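PDB 3NUR: amidohydrolase, which probably hydrolyses carbon-nitrogen bonds in a still unidentified amide, or acts on a related substrate, at a metal centre in a TIM-barrel fold. Local coordinates for residues K106-C111 against I137-A142; K113-L118 against A144-R149; Y190-P195 against A314-Y319; G223-V228 against I251-E256. All blocks are in the same frame, centred on the assembly; numbering follows the deposited sequence.

Interaction 1. Residues K106-C111 against I137-A142; sequences KAIELC and INEPEA
With CG1 set anti to the carbonyl carbon (chi1 -60°) and chi2 extended at 163°, Ile108 sends its longer branch off helix 104-124 and ends it against both Glu139 and Ala142. Its CD1 methyl lies 3.5 Å from Ala142 CB, a snug apolar contact, and CG1 backs it up at 3.8 Å from that same CB. Glu139 closes on the branch through its aliphatic part. The Ile108 CD1 to Glu139 CG distance is 3.9 Å, with Glu139 CB just as near, and the two side chains cross at about a right angle, so the isoleucine branch runs across the glutamate's methylenes. Glu139 holds the N-cap position of helix 140-152, and Ala142 sits in that helix's first turn, so this is where two neighbouring outer helices of the TIM barrel, 104-124 and 140-152, meet near their N-terminal ends. The backbones stay well apart: the closest CA pair, Ile108 CA and Ala142 CA, is separated by 7.1 Å. No hydrogen bond joins the two segments, and the touching residues are all partly exposed. On other sides of helix 104-124, Leu110 packs on Pro99 and Leu102, while Glu109 OE2 is hydrogen-bonded to Gln105 NE2.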
loop_
_atom_site.group_PDB
_atom_site.type_symbol
_atom_site.label_atom_id
_atom_site.label_comp_id
_atom_site.label_asym_id
_atom_site.label_seq_id
_atom_site.Cartn_x
_atom_site.Cartn_y
_atom_site.Cartn_z
ATOM N N LYS A 106 -6.263 19.107 -12.834
ATOM C CA LYS A 106 -7.416 18.328 -12.364
ATOM C C LYS A 106 -6.971 17.285 -11.315
ATOM O O LYS A 106 -7.632 17.157 -10.277
ATOM C CB LYS A 106 -8.141 17.636 -13.522
ATOM C CG LYS A 106 -9.199 16.644 -13.044
ATOM C CD LYS A 106 -10.616 17.103 -13.308
ATOM C CE LYS A 106 -11.189 16.385 -14.502
ATOM N NZ LYS A 106 -11.365 14.924 -14.258
ATOM N N ALA A 107 -5.851 16.561 -11.575
ATOM C CA ALA A 107 -5.303 15.563 -10.633
ATOM C C ALA A 107 -4.928 16.257 -9.319
ATOM O O ALA A 107 -5.294 15.774 -8.238
ATOM C CB ALA A 107 -4.070 14.880 -11.229
ATOM N N ILE A 108 -4.233 17.411 -9.419
ATOM C CA ILE A 108 -3.826 18.194 -8.246
ATOM C C ILE A 108 -5.032 18.596 -7.380
ATOM O O ILE A 108 -5.035 18.309 -6.175
ATOM C CB ILE A 108 -2.900 19.395 -8.627
ATOM C CG1 ILE A 108 -1.596 18.905 -9.316
ATOM C CG2 ILE A 108 -2.572 20.281 -7.407
ATOM C CD1 ILE A 108 -0.797 20.071 -10.111
ATOM N N GLU A 109 -6.040 19.258 -7.991
ATOM C CA GLU A 109 -7.229 19.750 -7.288
ATOM C C GLU A 109 -8.044 18.623 -6.654
ATOM O O GLU A 109 -8.460 18.765 -5.514
ATOM C CB GLU A 109 -8.110 20.616 -8.198
ATOM C CG GLU A 109 -7.486 21.968 -8.506
ATOM C CD GLU A 109 -8.228 22.854 -9.491
ATOM O OE1 GLU A 109 -9.384 22.534 -9.854
ATOM O OE2 GLU A 109 -7.640 23.880 -9.906
ATOM N N LEU A 110 -8.247 17.511 -7.374
ATOM C CA LEU A 110 -9.017 16.390 -6.847
ATOM C C LEU A 110 -8.299 15.651 -5.728
ATOM O O LEU A 110 -8.969 15.233 -4.783
ATOM C CB LEU A 110 -9.534 15.447 -7.953
ATOM C CG LEU A 110 -10.556 16.062 -8.945
ATOM C CD1 LEU A 110 -10.916 15.088 -10.010
ATOM C CD2 LEU A 110 -11.842 16.513 -8.240
ATOM N N CYS A 111 -6.937 15.546 -5.781
ATOM C CA CYS A 111 -6.188 14.914 -4.673
ATOM C C CYS A 111 -6.289 15.808 -3.425
ATOM O O CYS A 111 -6.496 15.301 -2.314
ATOM C CB CYS A 111 -4.735 14.665 -5.061
ATOM S SG CYS A 111 -4.510 13.288 -6.218
ATOM N N ILE A 137 0.601 11.853 -8.630
ATOM C CA ILE A 137 1.907 11.335 -9.093
ATOM C C ILE A 137 2.360 11.794 -10.487
ATOM O O ILE A 137 3.567 11.905 -10.734
ATOM C CB ILE A 137 2.048 9.806 -8.900
ATOM C CG1 ILE A 137 1.046 9.032 -9.795
ATOM C CG2 ILE A 137 1.951 9.437 -7.383
ATOM C CD1 ILE A 137 1.188 7.510 -9.817
ATOM N N ASN A 138 1.389 12.057 -11.378
ATOM C CA ASN A 138 1.661 12.522 -12.732
ATOM C C ASN A 138 2.182 13.958 -12.770
ATOM O O ASN A 138 2.668 14.400 -13.807
ATOM C CB ASN A 138 0.481 12.276 -13.654
ATOM C CG ASN A 138 0.266 10.796 -13.901
ATOM O OD1 ASN A 138 -0.817 10.228 -13.638
ATOM N ND2 ASN A 138 1.337 10.128 -14.311
ATOM N N GLU A 139 2.161 14.655 -11.607
ATOM C CA GLU A 139 2.712 16.004 -11.407
ATOM C C GLU A 139 3.695 15.894 -10.208
ATOM O O GLU A 139 3.340 16.300 -9.098
ATOM C CB GLU A 139 1.558 16.960 -11.115
ATOM C CG GLU A 139 0.663 17.209 -12.313
ATOM C CD GLU A 139 1.337 18.064 -13.368
ATOM O OE1 GLU A 139 2.270 18.824 -13.019
ATOM O OE2 GLU A 139 0.945 17.954 -14.548
ATOM N N PRO A 140 4.909 15.291 -10.383
ATOM C CA PRO A 140 5.749 14.972 -9.207
ATOM C C PRO A 140 6.126 16.075 -8.239
ATOM O O PRO A 140 6.120 15.835 -7.031
ATOM C CB PRO A 140 6.973 14.268 -9.804
ATOM C CG PRO A 140 6.947 14.605 -11.265
ATOM C CD PRO A 140 5.489 14.698 -11.608
ATOM N N GLU A 141 6.428 17.282 -8.746
ATOM C CA GLU A 141 6.785 18.370 -7.837
ATOM C C GLU A 141 5.548 18.822 -7.054
ATOM O O GLU A 141 5.657 19.038 -5.840
ATOM C CB GLU A 141 7.535 19.512 -8.555
ATOM C CG GLU A 141 8.780 19.001 -9.265
ATOM C CD GLU A 141 10.061 19.770 -9.029
ATOM O OE1 GLU A 141 10.361 20.680 -9.834
ATOM O OE2 GLU A 141 10.796 19.421 -8.075
ATOM N N ALA A 142 4.361 18.837 -7.715
ATOM C CA ALA A 142 3.107 19.177 -7.050
ATOM C C ALA A 142 2.753 18.071 -6.043
ATOM O O ALA A 142 2.258 18.375 -4.958
ATOM C CB ALA A 142 1.991 19.349 -8.061
#

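Interaction 2. Residues K113-L118 against A144-R149; sequences KANDQL and AREFER
Arg149 reaches across from helix 140-152 and lays its guanidinium edge against Asp116 of helix 104-124, the carboxylate plane standing at 90° to the guanidinium plane. Its chain is extended through chi1 and chi2 and turns at chi3, which brings the guanidinium beside Glu146 and on to Asp116. NH1 and NH2 both converge on one oxygen: Arg149 NH2 meets Asp116 OD1 at 2.8 Å on its syn lone pair, whereas NH1 comes to it from above the carboxylate plane at 3.1 Å. The other edge of the same guanidinium is held side-on by Glu146, one turn earlier. Arg149 NE bonds Glu146 OE1 at 2.7 Å, and NH1 bonds Glu146 OE2 at 2.8 Å, which together fix the rotation of the planar group. The two helix segments, outer helices of the TIM barrel, run nearly parallel (6°) with axes 11.5 Å apart, and long polar side chains bridge the gap. Asn115 and Glu146 approach from opposite directions with amide and carboxylate nearly coplanar. Asn115 ND2 gives a straight bond (165°) of 2.8 Å to the anti lone pair of Glu146 OE2, whose syn side is already taken by Arg149 NH1. The arginine would favour the ionised form of the buried Glu146. Asn115 ND2 also bonds Thr134 O.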
loop_
_atom_site.group_PDB
_atom_site.type_symbol
_atom_site.label_atom_id
_atom_site.label_comp_id
_atom_site.label_asym_id
_atom_site.label_seq_id
_atom_site.Cartn_x
_atom_site.Cartn_y
_atom_site.Cartn_z
ATOM N N LYS A 113 -8.679 17.859 -2.590
ATOM C CA LYS A 113 -10.027 17.729 -2.086
ATOM C C LYS A 113 -10.205 16.430 -1.300
ATOM O O LYS A 113 -10.812 16.435 -0.224
ATOM C CB LYS A 113 -10.972 17.705 -3.261
ATOM C CG LYS A 113 -12.419 17.995 -2.886
ATOM C CD LYS A 113 -12.813 19.316 -3.468
ATOM C CE LYS A 113 -12.317 19.505 -4.886
ATOM N NZ LYS A 113 -12.563 20.875 -5.360
ATOM N N ALA A 114 -9.655 15.320 -1.870
ATOM C CA ALA A 114 -9.796 14.044 -1.192
ATOM C C ALA A 114 -9.099 14.134 0.169
ATOM O O ALA A 114 -9.709 13.778 1.188
ATOM C CB ALA A 114 -9.209 12.920 -2.041
ATOM N N ASN A 115 -7.842 14.641 0.197
ATOM C CA ASN A 115 -7.068 14.762 1.445
ATOM C C ASN A 115 -7.752 15.667 2.481
ATOM O O ASN A 115 -7.801 15.318 3.664
ATOM C CB ASN A 115 -5.646 15.231 1.155
ATOM C CG ASN A 115 -4.876 14.214 0.342
ATOM O OD1 ASN A 115 -4.994 12.997 0.557
ATOM N ND2 ASN A 115 -4.023 14.690 -0.549
ATOM N N ASP A 116 -8.318 16.788 2.029
ATOM C CA ASP A 116 -9.030 17.705 2.933
ATOM C C ASP A 116 -10.264 17.047 3.528
ATOM O O ASP A 116 -10.495 17.187 4.731
ATOM C CB ASP A 116 -9.423 19.008 2.205
ATOM C CG ASP A 116 -8.286 20.011 2.054
ATOM O OD1 ASP A 116 -7.224 19.818 2.698
ATOM O OD2 ASP A 116 -8.467 21.005 1.318
ATOM N N GLN A 117 -11.051 16.332 2.700
ATOM C CA GLN A 117 -12.268 15.674 3.194
ATOM C C GLN A 117 -11.911 14.552 4.157
ATOM O O GLN A 117 -12.584 14.368 5.173
ATOM C CB GLN A 117 -13.154 15.167 2.051
ATOM C CG GLN A 117 -13.859 16.294 1.299
ATOM C CD GLN A 117 -15.032 15.800 0.489
ATOM O OE1 GLN A 117 -15.940 15.124 0.993
ATOM N NE2 GLN A 117 -15.062 16.168 -0.779
ATOM N N LEU A 118 -10.824 13.816 3.856
ATOM C CA LEU A 118 -10.346 12.751 4.732
ATOM C C LEU A 118 -9.936 13.320 6.085
ATOM O O LEU A 118 -10.341 12.778 7.113
ATOM C CB LEU A 118 -9.159 11.977 4.107
ATOM C CG LEU A 118 -8.627 10.794 4.975
ATOM C CD1 LEU A 118 -9.742 9.743 5.238
ATOM C CD2 LEU A 118 -7.379 10.143 4.336
ATOM N N ALA A 144 4.924 16.148 -4.374
ATOM C CA ALA A 144 5.816 16.303 -3.219
ATOM C C ALA A 144 5.334 17.432 -2.286
ATOM O O ALA A 144 5.409 17.288 -1.073
ATOM C CB ALA A 144 7.253 16.557 -3.679
ATOM N N ARG A 145 4.803 18.536 -2.846
ATOM C CA ARG A 145 4.268 19.647 -2.036
ATOM C C ARG A 145 2.969 19.224 -1.330
ATOM O O ARG A 145 2.768 19.555 -0.159
ATOM C CB ARG A 145 4.016 20.899 -2.913
ATOM C CG ARG A 145 5.306 21.550 -3.435
ATOM C CD ARG A 145 5.093 22.975 -3.966
ATOM N NE ARG A 145 4.043 23.041 -4.986
ATOM C CZ ARG A 145 4.245 22.877 -6.292
ATOM N NH1 ARG A 145 5.468 22.660 -6.759
ATOM N NH2 ARG A 145 3.226 22.928 -7.139
ATOM N N GLU A 146 2.113 18.449 -2.016
ATOM C CA GLU A 146 0.876 17.932 -1.403
ATOM C C GLU A 146 1.194 16.907 -0.311
ATOM O O GLU A 146 0.490 16.836 0.690
ATOM C CB GLU A 146 -0.066 17.329 -2.456
ATOM C CG GLU A 146 -1.412 16.845 -1.914
ATOM C CD GLU A 146 -2.310 17.860 -1.217
ATOM O OE1 GLU A 146 -1.953 19.062 -1.176
ATOM O OE2 GLU A 146 -3.401 17.460 -0.752
ATOM N N PHE A 147 2.259 16.135 -0.503
ATOM C CA PHE A 147 2.733 15.159 0.482
ATOM C C PHE A 147 3.109 15.897 1.777
ATOM O O PHE A 147 2.676 15.505 2.864
ATOM C CB PHE A 147 3.970 14.406 -0.067
ATOM C CG PHE A 147 4.290 13.040 0.508
ATOM C CD1 PHE A 147 3.647 12.574 1.654
ATOM C CD2 PHE A 147 5.223 12.211 -0.109
ATOM C CE1 PHE A 147 3.945 11.306 2.185
ATOM C CE2 PHE A 147 5.511 10.943 0.409
ATOM C CZ PHE A 147 4.876 10.497 1.560
ATOM N N GLU A 148 3.917 16.961 1.646
ATOM C CA GLU A 148 4.371 17.791 2.763
ATOM C C GLU A 148 3.164 18.408 3.469
ATOM O O GLU A 148 3.134 18.416 4.709
ATOM C CB GLU A 148 5.361 18.876 2.269
ATOM C CG GLU A 148 5.983 19.716 3.387
ATOM C CD GLU A 148 5.217 20.951 3.840
ATOM O OE1 GLU A 148 4.587 21.619 2.987
ATOM O OE2 GLU A 148 5.266 21.263 5.052
ATOM N N ARG A 149 2.167 18.904 2.688
ATOM C CA ARG A 149 0.949 19.513 3.238
ATOM C C ARG A 149 0.168 18.486 4.060
ATOM O O ARG A 149 -0.245 18.790 5.169
ATOM C CB ARG A 149 0.064 20.108 2.130
ATOM C CG ARG A 149 -1.131 20.881 2.665
ATOM C CD ARG A 149 -2.007 21.405 1.559
ATOM N NE ARG A 149 -2.886 20.382 0.993
ATOM C CZ ARG A 149 -4.124 20.142 1.405
ATOM N NH1 ARG A 149 -4.862 19.228 0.799
ATOM N NH2 ARG A 149 -4.631 20.808 2.437
#

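Interaction 3. Residues Y190-P195 against A314-Y319; sequences YLHPAP and AADYPY. With CA (calcium ion), chain B.
The calcium site of this amidohydrolase joins segments 190-195 and 314-319, which meet through the ion rather than directly. His192 NE2 binds calcium at 2.3 Å and Asp316 OD1 at 2.1 Å, while these two ligand atoms stay 4.5 Å from each other, with the aspartate oxygen lying off the edge of the imidazole near its plane. Asp316 binds through one oxygen: its OD2 remains 3.5 Å from the calcium and takes a weak hydrogen bond from a metal-bound water. Two waters also bind the ion, and Glu28 and His30 supply the remaining protein ligands. In a TIM barrel the active site lies at the C-terminal ends of the strands, and His192 is the last residue of strand 189-192, with Asp316 on a loop of the same rim; metal ligands in these positions are characteristic of the amidohydrolase superfamily. With CG anti to the backbone N (chi1 -173°), the His192 ring points across to the ion, and its other nitrogen is tied down, His192 ND1 donating to Pro193 O at 2.7 Å in the carbonyl plane, so NE2 is left to face the metal. Pro193 CD also covers one face of the imidazole, towards its rim. Beyond the metal shell, Glu29 accepts hydrogen bonds from the backbone N of both Ala315 and Tyr317, securing the loop on either side of Asp316.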
loop_
_atom_site.group_PDB
_atom_site.type_symbol
_atom_site.label_atom_id
_atom_site.label_comp_id
_atom_site.label_asym_id
_atom_site.label_seq_id
_atom_site.Cartn_x
_atom_site.Cartn_y
_atom_site.Cartn_z
ATOM N N TYR A 190 2.957 3.401 0.803
ATOM C CA TYR A 190 2.316 2.112 0.528
ATOM C C TYR A 190 2.149 2.066 -1.000
ATOM O O TYR A 190 1.518 2.962 -1.564
ATOM C CB TYR A 190 0.922 2.037 1.217
ATOM C CG TYR A 190 0.388 0.630 1.442
ATOM C CD1 TYR A 190 0.068 0.182 2.720
ATOM C CD2 TYR A 190 0.155 -0.234 0.372
ATOM C CE1 TYR A 190 -0.420 -1.104 2.940
ATOM C CE2 TYR A 190 -0.359 -1.521 0.576
ATOM C CZ TYR A 190 -0.647 -1.949 1.865
ATOM O OH TYR A 190 -1.093 -3.229 2.096
ATOM N N LEU A 191 2.748 1.059 -1.675
ATOM C CA LEU A 191 2.655 0.908 -3.147
ATOM C C LEU A 191 1.605 -0.174 -3.405
ATOM O O LEU A 191 1.808 -1.332 -3.044
ATOM C CB LEU A 191 4.017 0.508 -3.732
ATOM C CG LEU A 191 4.168 0.557 -5.262
ATOM C CD1 LEU A 191 4.058 2.010 -5.791
ATOM C CD2 LEU A 191 5.519 -0.035 -5.673
ATOM N N HIS A 192 0.467 0.228 -3.974
ATOM C CA HIS A 192 -0.730 -0.600 -4.175
ATOM C C HIS A 192 -0.966 -0.908 -5.666
ATOM O O HIS A 192 -0.674 -0.065 -6.509
ATOM C CB HIS A 192 -1.931 0.190 -3.604
ATOM C CG HIS A 192 -3.249 -0.533 -3.546
ATOM N ND1 HIS A 192 -3.989 -0.770 -4.679
ATOM C CD2 HIS A 192 -3.926 -1.009 -2.478
ATOM C CE1 HIS A 192 -5.061 -1.437 -4.278
ATOM N NE2 HIS A 192 -5.071 -1.592 -2.964
ATOM N N PRO A 193 -1.597 -2.053 -6.002
ATOM C CA PRO A 193 -1.856 -2.342 -7.422
ATOM C C PRO A 193 -2.942 -1.458 -8.054
ATOM O O PRO A 193 -3.741 -0.819 -7.365
ATOM C CB PRO A 193 -2.293 -3.806 -7.407
ATOM C CG PRO A 193 -2.839 -4.038 -6.026
ATOM C CD PRO A 193 -1.942 -3.215 -5.143
ATOM N N ALA A 194 -2.956 -1.423 -9.381
ATOM C CA ALA A 194 -3.975 -0.749 -10.186
ATOM C C ALA A 194 -3.967 -1.406 -11.581
ATOM O O ALA A 194 -3.004 -2.128 -11.884
ATOM C CB ALA A 194 -3.688 0.745 -10.285
ATOM N N PRO A 195 -5.007 -1.183 -12.430
ATOM C CA PRO A 195 -5.035 -1.831 -13.760
ATOM C C PRO A 195 -3.731 -1.710 -14.543
ATOM O O PRO A 195 -3.116 -0.638 -14.565
ATOM C CB PRO A 195 -6.194 -1.115 -14.465
ATOM C CG PRO A 195 -7.150 -0.827 -13.342
ATOM C CD PRO A 195 -6.240 -0.395 -12.205
ATOM N N ALA A 314 -3.632 -5.875 7.839
ATOM C CA ALA A 314 -4.476 -5.156 6.861
ATOM C C ALA A 314 -5.618 -6.056 6.432
ATOM O O ALA A 314 -5.423 -7.268 6.317
ATOM C CB ALA A 314 -3.654 -4.756 5.637
ATOM N N ALA A 315 -6.791 -5.465 6.156
ATOM C CA ALA A 315 -7.992 -6.207 5.767
ATOM C C ALA A 315 -8.451 -5.969 4.331
ATOM O O ALA A 315 -9.270 -6.740 3.841
ATOM C CB ALA A 315 -9.147 -5.820 6.697
ATOM N N ASP A 316 -8.014 -4.864 3.699
ATOM C CA ASP A 316 -8.507 -4.430 2.367
ATOM C C ASP A 316 -10.000 -4.034 2.479
ATOM O O ASP A 316 -10.776 -4.138 1.516
ATOM C CB ASP A 316 -8.250 -5.477 1.251
ATOM C CG ASP A 316 -8.165 -4.864 -0.130
ATOM O OD1 ASP A 316 -7.947 -3.622 -0.221
ATOM O OD2 ASP A 316 -8.407 -5.602 -1.136
ATOM N N TYR A 317 -10.399 -3.554 3.677
ATOM C CA TYR A 317 -11.776 -3.125 3.876
ATOM C C TYR A 317 -12.093 -1.940 2.939
ATOM O O TYR A 317 -11.251 -1.054 2.808
ATOM C CB TYR A 317 -12.006 -2.716 5.351
ATOM C CG TYR A 317 -13.413 -2.237 5.602
ATOM C CD1 TYR A 317 -14.425 -3.136 5.932
ATOM C CD2 TYR A 317 -13.764 -0.899 5.399
ATOM C CE1 TYR A 317 -15.745 -2.716 6.075
ATOM C CE2 TYR A 317 -15.081 -0.467 5.558
ATOM C CZ TYR A 317 -16.064 -1.378 5.909
ATOM O OH TYR A 317 -17.368 -0.971 6.088
ATOM N N PRO A 318 -13.278 -1.877 2.289
ATOM C CA PRO A 318 -14.420 -2.815 2.343
ATOM C C PRO A 318 -14.464 -3.793 1.157
ATOM O O PRO A 318 -15.451 -4.515 1.010
ATOM C CB PRO A 318 -15.607 -1.859 2.282
ATOM C CG PRO A 318 -15.140 -0.825 1.272
ATOM C CD PRO A 318 -13.636 -0.675 1.499
ATOM N N TYR A 319 -13.418 -3.802 0.300
ATOM C CA TYR A 319 -13.362 -4.674 -0.882
ATOM C C TYR A 319 -13.280 -6.138 -0.477
ATOM O O TYR A 319 -13.829 -7.008 -1.160
ATOM C CB TYR A 319 -12.268 -4.221 -1.869
ATOM C CG TYR A 319 -12.386 -2.753 -2.213
ATOM C CD1 TYR A 319 -13.586 -2.214 -2.675
ATOM C CD2 TYR A 319 -11.297 -1.899 -2.085
ATOM C CE1 TYR A 319 -13.705 -0.852 -2.971
ATOM C CE2 TYR A 319 -11.399 -0.543 -2.397
ATOM C CZ TYR A 319 -12.601 -0.024 -2.846
ATOM O OH TYR A 319 -12.709 1.328 -3.124
HETATM CA CA CA B . -6.616 -2.617 -1.544
HETATM O O HOH W 1 -6.453 -4.518 -2.602
HETATM O O HOH W 2 -8.033 -2.161 -3.241
#

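Interaction 4. Residues G223-V228 against I251-E256; sequences GWHIDV and IGHWGE
The first helical turns of 223-237 come up against the loop that follows strand 249-251, bringing His225 CA within 5.1 Å of Glu256 CA. This loop leaves the C-terminal end of a TIM-barrel strand and coils tightly, with positive phi from His253 through Glu256; at Gly255 (phi 101°) a side chain would press on the preceding carbonyl. Glu256 is the hub, its two oxygens held by two histidines. His225 ND1 donates to the syn lone pair of Glu256 OE1 at 2.8 Å, with ring and carboxylate nearly coplanar. On the other oxygen, His253 ND1 gives a 2.8 Å bond to Glu256 OE2 from above the carboxylate plane. The imidazoles themselves form a T-shaped pair, the edge of His225 toward the face of His253, with centroids 4.2 Å apart and planes at 59°. Trp224 CD1 covers one face of His225. Bent at chi2 (-71°), Glu256 carries its carboxylate past Val228, whose CG1 lies 3.2 Å from Glu256 CD, a tight contact. The side chain of His253 is about 5 Å from the bound calcium, at the border of the metal pocket. Over the centre of its ring, His225 CE1 sits 3.2 Å above the plane.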
loop_
_atom_site.group_PDB
_atom_site.type_symbol
_atom_site.label_atom_id
_atom_site.label_comp_id
_atom_site.label_asym_id
_atom_site.label_seq_id
_atom_site.Cartn_x
_atom_site.Cartn_y
_atom_site.Cartn_z
ATOM N N GLY A 223 -2.570 -10.641 -12.351
ATOM C CA GLY A 223 -1.866 -9.618 -13.098
ATOM C C GLY A 223 -1.458 -8.336 -12.401
ATOM O O GLY A 223 -0.316 -7.891 -12.560
ATOM N N TRP A 224 -2.385 -7.689 -11.691
ATOM C CA TRP A 224 -1.975 -6.418 -11.107
ATOM C C TRP A 224 -1.070 -6.571 -9.892
ATOM O O TRP A 224 -0.374 -5.632 -9.520
ATOM C CB TRP A 224 -3.116 -5.402 -10.992
ATOM C CG TRP A 224 -4.203 -5.660 -9.976
ATOM C CD1 TRP A 224 -4.096 -6.339 -8.800
ATOM C CD2 TRP A 224 -5.474 -4.998 -9.943
ATOM N NE1 TRP A 224 -5.248 -6.192 -8.058
ATOM C CE2 TRP A 224 -6.112 -5.375 -8.738
ATOM C CE3 TRP A 224 -6.146 -4.137 -10.828
ATOM C CZ2 TRP A 224 -7.408 -4.941 -8.406
ATOM C CZ3 TRP A 224 -7.435 -3.725 -10.510
ATOM C CH2 TRP A 224 -8.047 -4.110 -9.306
ATOM N N HIS A 225 -1.029 -7.796 -9.340
ATOM C CA HIS A 225 -0.145 -8.156 -8.223
ATOM C C HIS A 225 1.269 -8.398 -8.772
ATOM O O HIS A 225 2.255 -7.898 -8.219
ATOM C CB HIS A 225 -0.720 -9.374 -7.482
ATOM C CG HIS A 225 -2.062 -9.048 -6.894
ATOM N ND1 HIS A 225 -2.187 -8.150 -5.853
ATOM C CD2 HIS A 225 -3.301 -9.436 -7.289
ATOM C CE1 HIS A 225 -3.494 -8.042 -5.622
ATOM N NE2 HIS A 225 -4.203 -8.806 -6.455
ATOM N N ILE A 226 1.365 -9.126 -9.902
ATOM C CA ILE A 226 2.642 -9.332 -10.590
ATOM C C ILE A 226 3.229 -7.950 -10.903
ATOM O O ILE A 226 4.404 -7.687 -10.614
ATOM C CB ILE A 226 2.400 -10.128 -11.905
ATOM C CG1 ILE A 226 1.998 -11.586 -11.614
ATOM C CG2 ILE A 226 3.592 -10.011 -12.869
ATOM C CD1 ILE A 226 3.148 -12.563 -11.071
ATOM N N ASP A 227 2.373 -7.055 -11.444
ATOM C CA ASP A 227 2.781 -5.705 -11.815
ATOM C C ASP A 227 3.383 -4.880 -10.657
ATOM O O ASP A 227 4.480 -4.315 -10.799
ATOM C CB ASP A 227 1.603 -4.999 -12.479
ATOM C CG ASP A 227 1.933 -3.644 -13.019
ATOM O OD1 ASP A 227 2.164 -3.539 -14.243
ATOM O OD2 ASP A 227 1.866 -2.663 -12.237
ATOM N N VAL A 228 2.690 -4.829 -9.505
ATOM C CA VAL A 228 3.196 -4.044 -8.371
ATOM C C VAL A 228 4.506 -4.600 -7.781
ATOM O O VAL A 228 5.360 -3.812 -7.373
ATOM C CB VAL A 228 2.099 -3.683 -7.347
ATOM C CG1 VAL A 228 1.528 -4.926 -6.716
ATOM C CG2 VAL A 228 2.609 -2.704 -6.291
ATOM N N ILE A 251 4.021 -2.916 1.095
ATOM C CA ILE A 251 3.366 -3.641 0.009
ATOM C C ILE A 251 2.431 -4.673 0.603
ATOM O O ILE A 251 2.749 -5.277 1.622
ATOM C CB ILE A 251 4.330 -4.256 -1.021
ATOM C CG1 ILE A 251 5.398 -5.173 -0.346
ATOM C CG2 ILE A 251 4.936 -3.142 -1.942
ATOM C CD1 ILE A 251 6.404 -5.850 -1.366
ATOM N N GLY A 252 1.291 -4.851 -0.041
ATOM C CA GLY A 252 0.258 -5.776 0.388
ATOM C C GLY A 252 0.319 -7.113 -0.301
ATOM O O GLY A 252 1.346 -7.482 -0.877
ATOM N N HIS A 253 -0.787 -7.865 -0.215
ATOM C CA HIS A 253 -0.953 -9.186 -0.826
ATOM C C HIS A 253 0.250 -10.087 -0.612
ATOM O O HIS A 253 0.714 -10.782 -1.545
ATOM C CB HIS A 253 -1.374 -9.034 -2.301
ATOM C CG HIS A 253 -2.502 -8.054 -2.438
ATOM N ND1 HIS A 253 -2.267 -6.707 -2.692
ATOM C CD2 HIS A 253 -3.824 -8.236 -2.224
ATOM C CE1 HIS A 253 -3.457 -6.123 -2.629
ATOM N NE2 HIS A 253 -4.423 -7.006 -2.377
ATOM N N TRP A 254 0.727 -10.110 0.659
ATOM C CA TRP A 254 1.848 -10.931 1.106
ATOM C C TRP A 254 3.176 -10.654 0.376
ATOM O O TRP A 254 4.045 -11.532 0.291
ATOM C CB TRP A 254 1.461 -12.437 1.067
ATOM C CG TRP A 254 0.380 -12.825 2.043
ATOM C CD1 TRP A 254 -0.836 -13.368 1.744
ATOM C CD2 TRP A 254 0.450 -12.760 3.479
ATOM N NE1 TRP A 254 -1.539 -13.626 2.902
ATOM C CE2 TRP A 254 -0.764 -13.284 3.982
ATOM C CE3 TRP A 254 1.435 -12.338 4.389
ATOM C CZ2 TRP A 254 -1.022 -13.394 5.353
ATOM C CZ3 TRP A 254 1.153 -12.385 5.751
ATOM C CH2 TRP A 254 -0.062 -12.905 6.219
ATOM N N GLY A 255 3.337 -9.434 -0.126
ATOM C CA GLY A 255 4.567 -9.064 -0.823
ATOM C C GLY A 255 4.497 -9.065 -2.332
ATOM O O GLY A 255 5.534 -8.887 -2.987
ATOM N N GLU A 256 3.274 -9.244 -2.916
ATOM C CA GLU A 256 3.089 -9.131 -4.379
ATOM C C GLU A 256 4.073 -10.017 -5.148
ATOM O O GLU A 256 4.677 -9.583 -6.141
ATOM C CB GLU A 256 3.222 -7.642 -4.799
ATOM C CG GLU A 256 2.366 -6.688 -3.954
ATOM C CD GLU A 256 0.859 -6.728 -4.151
ATOM O OE1 GLU A 256 0.361 -7.625 -4.868
ATOM O OE2 GLU A 256 0.173 -5.818 -3.627
#

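Interactions 1 and 2 hold the same two outer helices, 104-124 and 140-152, at successive levels with centres 10 Å apart. The first is a surface contact of purely apolar touches, the second a partly buried network of charges and an amide. Interactions 3 and 4 are buried at the metal-binding end of the barrel, their centres also 10 Å apart, and they touch where Pro193, Ala194 and Pro195 pack on Trp224. There the chemistry turns to histidines and carboxylates, bridged by calcium in interaction 3 and directly hydrogen-bonded in interaction 4. Interactions 2 and 4 lie on opposite sides of the chain's centre, 25 Å apart between their centres.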